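PDB 5C04: putative peroxiredoxin MT2298 from Mycobacterium tuberculosis, which reduces hydrogen peroxide and organic hydroperoxides to water and alcohols, probably protecting the mycobacterium against oxidative stress, with mycoredoxin supplying the reducing equivalents. Local coordinates for residues A[28-40]-A[114-126]. The protein carries 1 engineered substitution. Numbering follows the deposited sequence. Where two conformers were deposited one is given.
Sequences RGAKNVLLVFHPL and IANRGTFVVDRSG. Engineered in segment 28-40: His38 (natural residue Phe).
Phe120 O takes the backbone N-H of Leu35 at 2.8 Å, a nearly straight bond (169°), and receives the CA-H of Leu34 as a second, weaker contact. Leu35 O in turn accepts from Phe120 N, Val33 and Val122 exchange a similar pair of bonds, and Phe37 N continues the ladder to Gly118 O. This is the antiparallel pairing of strands 32-37 and 117-122 in the central sheet of the thioredoxin fold; strand 65-71 runs parallel along the other edge of 32-37, and 128-134 borders 117-122.

On the face with Leu35 and Val122, the Phe37 ring lies with Gly118 O in plane at its edge. It meets the Phe120 ring rim to rim, CE1 to CD1 at 3.8 Å, with the planes nearly perpendicular (84°). On the opposite face, Leu34 CD1 reaches Thr119 CG2 at 3.6 Å and also touches Val121 CG2. Leu34 and Thr119 also pack on Trp145 of helix 143-150, and Val121 on Ala148.

Beyond Phe37 the chain approaches the active site. Pro39 CD sits over one face of the Arg117 guanidinium, 3.5 Å from NH1, offset toward its rim. A salt bridge from NH1 to Glu49 and a hydrogen bond from NH2 to Pro136 O fix that group beside Cys46, the probable peroxidatic cysteine. His38, engineered in place of phenylalanine, also packs on Cys46. Water 4 joins Pro39 O to Ala115 N.

At the far end, Gly29 N donates to Arg124 O at 2.9 Å. A water donates to Asn32 OD1 at 2.6 Å and accepts from Arg124 N. With its chain extended from CG to NE, Arg28 lays its guanidinium across Ser125 O, which lies over the centre of one face.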
ATOM      1  N   ARG A  28       8.793  12.132 -24.180  1.00 40.58           N
ATOM      2  CA  ARG A  28       9.510  11.904 -25.440  1.00 44.48           C
ATOM      3  C   ARG A  28       9.758  13.191 -26.189  1.00 44.46           C
ATOM      4  O   ARG A  28       8.885  14.056 -26.270  1.00 43.96           O
ATOM      5  CB  ARG A  28       8.787  10.921 -26.346  1.00 46.66           C
ATOM      6  CG  ARG A  28       9.033   9.484 -25.946  1.00 47.58           C
ATOM      7  CD  ARG A  28       8.805   8.568 -27.125  1.00 50.52           C
ATOM      8  NE  ARG A  28       8.723   7.177 -26.703  1.00 50.22           N
ATOM      9  CZ  ARG A  28       8.506   6.160 -27.527  1.00 52.09           C
ATOM     10  NH1 ARG A  28       8.341   6.383 -28.823  1.00 53.45           N
ATOM     11  NH2 ARG A  28       8.447   4.918 -27.054  1.00 51.52           N
ATOM     12  N   GLY A  29      10.976  13.296 -26.713  1.00 45.46           N
ATOM     13  CA  GLY A  29      11.421  14.463 -27.461  1.00 46.16           C
ATOM     14  C   GLY A  29      11.841  15.628 -26.586  1.00 46.54           C
ATOM     15  O   GLY A  29      12.372  16.614 -27.102  1.00 49.78           O
ATOM     16  N   ALA A  30      11.634  15.522 -25.269  1.00 44.06           N
ATOM     17  CA  ALA A  30      11.875  16.637 -24.352  1.00 42.59           C
ATOM     18  C   ALA A  30      12.915  16.308 -23.279  1.00 40.96           C
ATOM     19  O   ALA A  30      13.887  17.038 -23.104  1.00 39.49           O
ATOM     20  CB  ALA A  30      10.565  17.051 -23.696  1.00 43.06           C
ATOM     21  N   LYS A  31      12.705  15.212 -22.552  1.00 37.96           N
ATOM     22  CA  LYS A  31      13.563  14.857 -21.425  1.00 35.88           C
ATOM     23  C   LYS A  31      13.972  13.392 -21.398  1.00 33.27           C
ATOM     24  O   LYS A  31      13.205  12.503 -21.798  1.00 33.18           O
ATOM     25  CB  LYS A  31      12.852  15.206 -20.121  1.00 37.10           C
ATOM     26  CG  LYS A  31      12.578  16.690 -19.952  1.00 39.85           C
ATOM     27  CD  LYS A  31      11.919  16.976 -18.617  1.00 41.69           C
ATOM     28  CE  LYS A  31      11.370  18.388 -18.543  1.00 43.89           C
ATOM     29  NZ  LYS A  31      12.471  19.373 -18.374  1.00 45.26           N
ATOM     30  N   ASN A  32      15.188  13.155 -20.911  1.00 32.05           N
ATOM     31  CA  ASN A  32      15.603  11.846 -20.428  1.00 31.38           C
ATOM     32  C   ASN A  32      14.911  11.603 -19.091  1.00 30.01           C
ATOM     33  O   ASN A  32      14.758  12.528 -18.285  1.00 31.02           O
ATOM     34  CB  ASN A  32      17.121  11.765 -20.269  1.00 30.77           C
ATOM     35  CG  ASN A  32      17.844  12.143 -21.544  1.00 32.14           C
ATOM     36  OD1 ASN A  32      17.633  11.510 -22.577  1.00 32.87           O
ATOM     37  ND2 ASN A  32      18.661  13.191 -21.485  1.00 33.65           N
ATOM     38  N   VAL A  33      14.513  10.362 -18.867  1.00 27.35           N
ATOM     39  CA  VAL A  33      13.738  10.008 -17.674  1.00 26.70           C
ATOM     40  C   VAL A  33      14.466   8.965 -16.854  1.00 25.70           C
ATOM     41  O   VAL A  33      14.771   7.870 -17.343  1.00 25.43           O
ATOM     42  CB  VAL A  33      12.333   9.502 -18.032  1.00 27.02           C
ATOM     43  CG1 VAL A  33      11.512   9.263 -16.759  1.00 26.11           C
ATOM     44  CG2 VAL A  33      11.578  10.465 -18.941  1.00 28.18           C
ATOM     45  N   LEU A  34      14.663   9.293 -15.575  1.00 24.41           N
ATOM     46  CA  LEU A  34      15.195   8.375 -14.582  1.00 23.84           C
ATOM     47  C   LEU A  34      13.993   7.735 -13.888  1.00 22.48           C
ATOM     48  O   LEU A  34      13.178   8.448 -13.277  1.00 22.87           O
ATOM     49  CB  LEU A  34      16.026   9.115 -13.538  1.00 23.90           C
ATOM     50  CG  LEU A  34      16.645   8.267 -12.432  1.00 23.73           C
ATOM     51  CD1 LEU A  34      17.722   7.326 -12.936  1.00 24.76           C
ATOM     52  CD2 LEU A  34      17.180   9.161 -11.326  1.00 24.87           C
ATOM     53  N   LEU A  35      13.910   6.422 -14.011  1.00 21.48           N
ATOM     54  CA  LEU A  35      12.865   5.619 -13.318  1.00 20.45           C
ATOM     55  C   LEU A  35      13.488   4.928 -12.128  1.00 20.32           C
ATOM     56  O   LEU A  35      14.382   4.078 -12.295  1.00 21.56           O
ATOM     57  CB  LEU A  35      12.298   4.549 -14.246  1.00 22.14           C
ATOM     58  CG  LEU A  35      11.679   5.054 -15.552  1.00 23.57           C
ATOM     59  CD1 LEU A  35      11.169   3.891 -16.374  1.00 24.73           C
ATOM     60  CD2 LEU A  35      10.576   6.062 -15.295  1.00 24.21           C
ATOM     61  N   VAL A  36      13.037   5.307 -10.921  1.00 18.77           N
ATOM     62  CA  VAL A  36      13.550   4.729  -9.675  1.00 18.69           C
ATOM     63  C   VAL A  36      12.447   3.849  -9.049  1.00 18.31           C
ATOM     64  O   VAL A  36      11.584   4.321  -8.288  1.00 18.97           O
ATOM     65  CB  VAL A  36      14.038   5.810  -8.682  1.00 18.40           C
ATOM     66  CG1 VAL A  36      14.637   5.152  -7.438  1.00 18.85           C
ATOM     67  CG2 VAL A  36      15.058   6.760  -9.371  1.00 19.36           C
ATOM     68  N   PHE A  37      12.483   2.577  -9.395  1.00 17.95           N
ATOM     69  CA  PHE A  37      11.595   1.585  -8.727  1.00 17.55           C
ATOM     70  C   PHE A  37      12.120   1.343  -7.331  1.00 17.68           C
ATOM     71  O   PHE A  37      13.332   1.261  -7.122  1.00 17.80           O
ATOM     72  CB  PHE A  37      11.556   0.273  -9.508  1.00 18.39           C
ATOM     73  CG  PHE A  37      10.825   0.365 -10.820  1.00 19.50           C
ATOM     74  CD1 PHE A  37      11.484   0.741 -11.990  1.00 20.47           C
ATOM     75  CD2 PHE A  37       9.480   0.038 -10.904  1.00 20.62           C
ATOM     76  CE1 PHE A  37      10.812   0.800 -13.209  1.00 21.78           C
ATOM     77  CE2 PHE A  37       8.805   0.086 -12.120  1.00 21.58           C
ATOM     78  CZ  PHE A  37       9.468   0.479 -13.259  1.00 22.54           C
ATOM     79  N   HIS A  38      11.219   1.184  -6.357  1.00 17.40           N
ATOM     80  CA  HIS A  38      11.674   0.870  -5.008  1.00 17.12           C
ATOM     81  C   HIS A  38      10.596   0.112  -4.244  1.00 16.44           C
ATOM     82  O   HIS A  38       9.413   0.223  -4.583  1.00 18.17           O
ATOM     83  CB  HIS A  38      12.135   2.110  -4.256  1.00 17.79           C
ATOM     84  CG  HIS A  38      11.037   3.041  -3.932  1.00 18.62           C
ATOM     85  ND1 HIS A  38      10.415   3.019  -2.700  1.00 20.84           N
ATOM     86  CD2 HIS A  38      10.367   3.948  -4.683  1.00 19.83           C
ATOM     87  CE1 HIS A  38       9.445   3.908  -2.696  1.00 21.95           C
ATOM     88  NE2 HIS A  38       9.394   4.487  -3.872  1.00 21.55           N
ATOM     89  N   PRO A  39      11.010  -0.674  -3.238  1.00 16.70           N
ATOM     90  CA  PRO A  39      10.072  -1.474  -2.464  1.00 17.04           C
ATOM     91  C   PRO A  39       8.872  -0.781  -1.791  1.00 17.30           C
ATOM     92  O   PRO A  39       7.726  -1.066  -2.155  1.00 17.39           O
ATOM     93  CB  PRO A  39      10.983  -2.136  -1.425  1.00 17.88           C
ATOM     94  CG  PRO A  39      12.251  -2.350  -2.144  1.00 17.83           C
ATOM     95  CD  PRO A  39      12.388  -1.163  -3.083  1.00 16.99           C
ATOM     96  N   LEU A  40       9.096   0.088  -0.807  1.00 16.56           N
ATOM     97  CA  LEU A  40       7.998   0.528   0.038  1.00 17.10           C
ATOM     98  C   LEU A  40       8.250   1.851   0.723  1.00 16.39           C
ATOM     99  O   LEU A  40       9.285   2.049   1.380  1.00 16.88           O
ATOM    100  CB  LEU A  40       7.719  -0.488   1.148  1.00 18.12           C
ATOM    101  CG  LEU A  40       7.013  -1.818   0.805  1.00 19.11           C
ATOM    102  CD1 LEU A  40       6.952  -2.706   2.052  1.00 21.37           C
ATOM    103  CD2 LEU A  40       5.637  -1.564   0.214  1.00 19.67           C
ATOM    104  N   ILE A 114       6.556  -6.690  -4.000  1.00 19.13           N
ATOM    105  CA  ILE A 114       7.109  -5.351  -4.109  1.00 19.27           C
ATOM    106  C   ILE A 114       8.043  -5.267  -5.308  1.00 20.08           C
ATOM    107  O   ILE A 114       8.580  -6.278  -5.759  1.00 19.74           O
ATOM    108  CB  ILE A 114       7.896  -4.978  -2.826  1.00 19.94           C
ATOM    109  CG1 ILE A 114       8.998  -6.029  -2.555  1.00 21.67           C
ATOM    110  CG2 ILE A 114       6.960  -4.777  -1.654  1.00 20.61           C
ATOM    111  CD1 ILE A 114       9.849  -5.800  -1.335  1.00 22.64           C
ATOM    112  N   ALA A 115       8.294  -4.053  -5.781  1.00 18.70           N
ATOM    113  CA  ALA A 115       9.372  -3.855  -6.753  1.00 19.76           C
ATOM    114  C   ALA A 115      10.698  -4.039  -6.039  1.00 20.15           C
ATOM    115  O   ALA A 115      10.868  -3.623  -4.875  1.00 19.69           O
ATOM    116  CB  ALA A 115       9.288  -2.479  -7.386  1.00 19.71           C
ATOM    117  N   ASN A 116      11.647  -4.678  -6.737  1.00 20.65           N
ATOM    118  CA  ASN A 116      13.041  -4.607  -6.370  1.00 21.22           C
ATOM    119  C   ASN A 116      13.577  -3.222  -6.680  1.00 20.90           C
ATOM    120  O   ASN A 116      12.855  -2.353  -7.168  1.00 20.44           O
ATOM    121  CB  ASN A 116      13.836  -5.712  -7.121  1.00 22.89           C
ATOM    122  CG  ASN A 116      13.492  -7.114  -6.633  1.00 23.40           C
ATOM    123  OD1 ASN A 116      13.390  -7.353  -5.447  1.00 25.06           O
ATOM    124  ND2 ASN A 116      13.313  -8.046  -7.564  1.00 25.34           N
ATOM    125  N   ARG A 117      14.864  -3.015  -6.376  1.00 20.12           N
ATOM    126  CA  ARG A 117      15.501  -1.722  -6.596  1.00 20.08           C
ATOM    127  C   ARG A 117      15.985  -1.622  -8.044  1.00 20.30           C
ATOM    128  O   ARG A 117      17.191  -1.674  -8.337  1.00 21.08           O
ATOM    129  CB  ARG A 117      16.632  -1.496  -5.564  1.00 19.75           C
ATOM    130  CG  ARG A 117      16.097  -1.425  -4.146  1.00 19.51           C
ATOM    131  CD  ARG A 117      17.118  -0.950  -3.091  1.00 19.74           C
ATOM    132  NE  ARG A 117      16.573  -1.268  -1.782  1.00 19.68           N
ATOM    133  CZ  ARG A 117      15.591  -0.604  -1.176  1.00 19.26           C
ATOM    134  NH1 ARG A 117      15.148   0.529  -1.676  1.00 19.17           N
ATOM    135  NH2 ARG A 117      15.040  -1.113  -0.067  1.00 19.60           N
ATOM    136  N   GLY A 118      15.023  -1.499  -8.941  1.00 20.63           N
ATOM    137  CA  GLY A 118      15.267  -1.368 -10.374  1.00 21.01           C
ATOM    138  C   GLY A 118      15.440   0.088 -10.734  1.00 21.23           C
ATOM    139  O   GLY A 118      14.726   0.961 -10.238  1.00 20.83           O
ATOM    140  N   THR A 119      16.396   0.388 -11.611  1.00 22.74           N
ATOM    141  CA  THR A 119      16.578   1.755 -12.061  1.00 22.32           C
ATOM    142  C   THR A 119      16.820   1.749 -13.562  1.00 23.96           C
ATOM    143  O   THR A 119      17.577   0.919 -14.056  1.00 25.60           O
ATOM    144  CB  THR A 119      17.811   2.436 -11.433  1.00 22.41           C
ATOM    145  OG1 THR A 119      18.010   1.998 -10.084  1.00 23.31           O
ATOM    146  CG2 THR A 119      17.703   3.963 -11.534  1.00 22.59           C
ATOM    147  N   PHE A 120      16.198   2.679 -14.251  1.00 23.50           N
ATOM    148  CA  PHE A 120      16.371   2.828 -15.688  1.00 24.74           C
ATOM    149  C   PHE A 120      16.521   4.271 -16.045  1.00 24.62           C
ATOM    150  O   PHE A 120      15.993   5.161 -15.390  1.00 24.10           O
ATOM    151  CB  PHE A 120      15.147   2.266 -16.413  1.00 25.60           C
ATOM    152  CG  PHE A 120      14.898   0.836 -16.123  1.00 25.66           C
ATOM    153  CD1 PHE A 120      14.087   0.488 -15.053  1.00 24.27           C
ATOM    154  CD2 PHE A 120      15.430  -0.167 -16.909  1.00 26.22           C
ATOM    155  CE1 PHE A 120      13.868  -0.833 -14.746  1.00 25.27           C
ATOM    156  CE2 PHE A 120      15.211  -1.492 -16.619  1.00 27.24           C
ATOM    157  CZ  PHE A 120      14.407  -1.830 -15.535  1.00 26.36           C
ATOM    158  N   VAL A 121      17.298   4.528 -17.101  1.00 24.94           N
ATOM    159  CA  VAL A 121      17.262   5.817 -17.751  1.00 26.18           C
ATOM    160  C   VAL A 121      16.729   5.595 -19.159  1.00 28.64           C
ATOM    161  O   VAL A 121      17.216   4.704 -19.882  1.00 29.68           O
ATOM    162  CB  VAL A 121      18.639   6.489 -17.783  1.00 26.11           C
ATOM    163  CG1 VAL A 121      18.551   7.752 -18.638  1.00 27.44           C
ATOM    164  CG2 VAL A 121      19.134   6.786 -16.375  1.00 25.22           C
ATOM    165  N   VAL A 122      15.704   6.374 -19.500  1.00 28.53           N
ATOM    166  CA  VAL A 122      15.022   6.303 -20.787  1.00 31.08           C
ATOM    167  C   VAL A 122      15.410   7.546 -21.549  1.00 32.02           C
ATOM    168  O   VAL A 122      15.271   8.670 -21.051  1.00 31.79           O
ATOM    169  CB  VAL A 122      13.476   6.262 -20.625  1.00 31.32           C
ATOM    170  CG1 VAL A 122      12.793   6.102 -21.972  1.00 32.35           C
ATOM    171  CG2 VAL A 122      13.058   5.133 -19.700  1.00 30.71           C
ATOM    172  N   ASP A 123      15.914   7.375 -22.771  1.00 33.88           N
ATOM    173  CA  ASP A 123      16.345   8.552 -23.503  1.00 35.36           C
ATOM    174  C   ASP A 123      15.153   9.246 -24.160  1.00 36.53           C
ATOM    175  O   ASP A 123      14.006   8.809 -24.015  1.00 35.23           O
ATOM    176  CB  ASP A 123      17.491   8.232 -24.487  1.00 36.63           C
ATOM    177  CG  ASP A 123      17.053   7.446 -25.706  1.00 38.74           C
ATOM    178  OD1 ASP A 123      15.844   7.305 -25.994  1.00 39.05           O
ATOM    179  OD2 ASP A 123      17.972   6.988 -26.427  1.00 40.41           O
ATOM    180  N   ARG A 124      15.417  10.310 -24.911  1.00 37.03           N
ATOM    181  CA  ARG A 124      14.347  11.132 -25.474  0.50 38.73           C
ATOM    182  C   ARG A 124      13.566  10.427 -26.587  1.00 39.79           C
ATOM    183  O   ARG A 124      12.505  10.891 -26.988  1.00 42.38           O
ATOM    184  CB  ARG A 124      14.911  12.456 -25.986  0.50 40.18           C
ATOM    185  CG  ARG A 124      15.353  13.408 -24.885  0.50 39.78           C
ATOM    186  CD  ARG A 124      15.802  14.735 -25.472  0.50 41.61           C
ATOM    187  NE  ARG A 124      17.081  14.621 -26.169  0.50 42.52           N
ATOM    188  CZ  ARG A 124      18.267  14.896 -25.629  0.50 42.80           C
ATOM    189  NH1 ARG A 124      19.370  14.765 -26.354  0.50 43.84           N
ATOM    190  NH2 ARG A 124      18.359  15.301 -24.369  0.50 41.91           N
ATOM    191  N   SER A 125      14.082   9.297 -27.072  1.00 40.35           N
ATOM    192  CA  SER A 125      13.388   8.485 -28.063  1.00 43.78           C
ATOM    193  C   SER A 125      12.730   7.242 -27.452  1.00 42.29           C
ATOM    194  O   SER A 125      12.192   6.419 -28.179  1.00 42.48           O
ATOM    195  CB  SER A 125      14.357   8.040 -29.162  1.00 47.64           C
ATOM    196  OG  SER A 125      15.193   6.991 -28.696  1.00 50.39           O
ATOM    197  N   GLY A 126      12.788   7.091 -26.128  1.00 40.44           N
ATOM    198  CA  GLY A 126      12.102   5.986 -25.450  1.00 39.51           C
ATOM    199  C   GLY A 126      12.895   4.693 -25.308  1.00 38.66           C
ATOM    200  O   GLY A 126      12.322   3.635 -25.020  1.00 37.86           O
TER
HETATM  201  O   HOH W   1       9.489   4.203 -24.433  1.00 39.22           O
HETATM  202  O   HOH W   2      11.930  10.341 -23.005  1.00 35.80           O
HETATM  203  O   HOH W   3      18.188  11.550 -25.132  1.00 38.86           O
HETATM  204  O   HOH W   4       7.242  -1.526  -4.727  1.00 18.26           O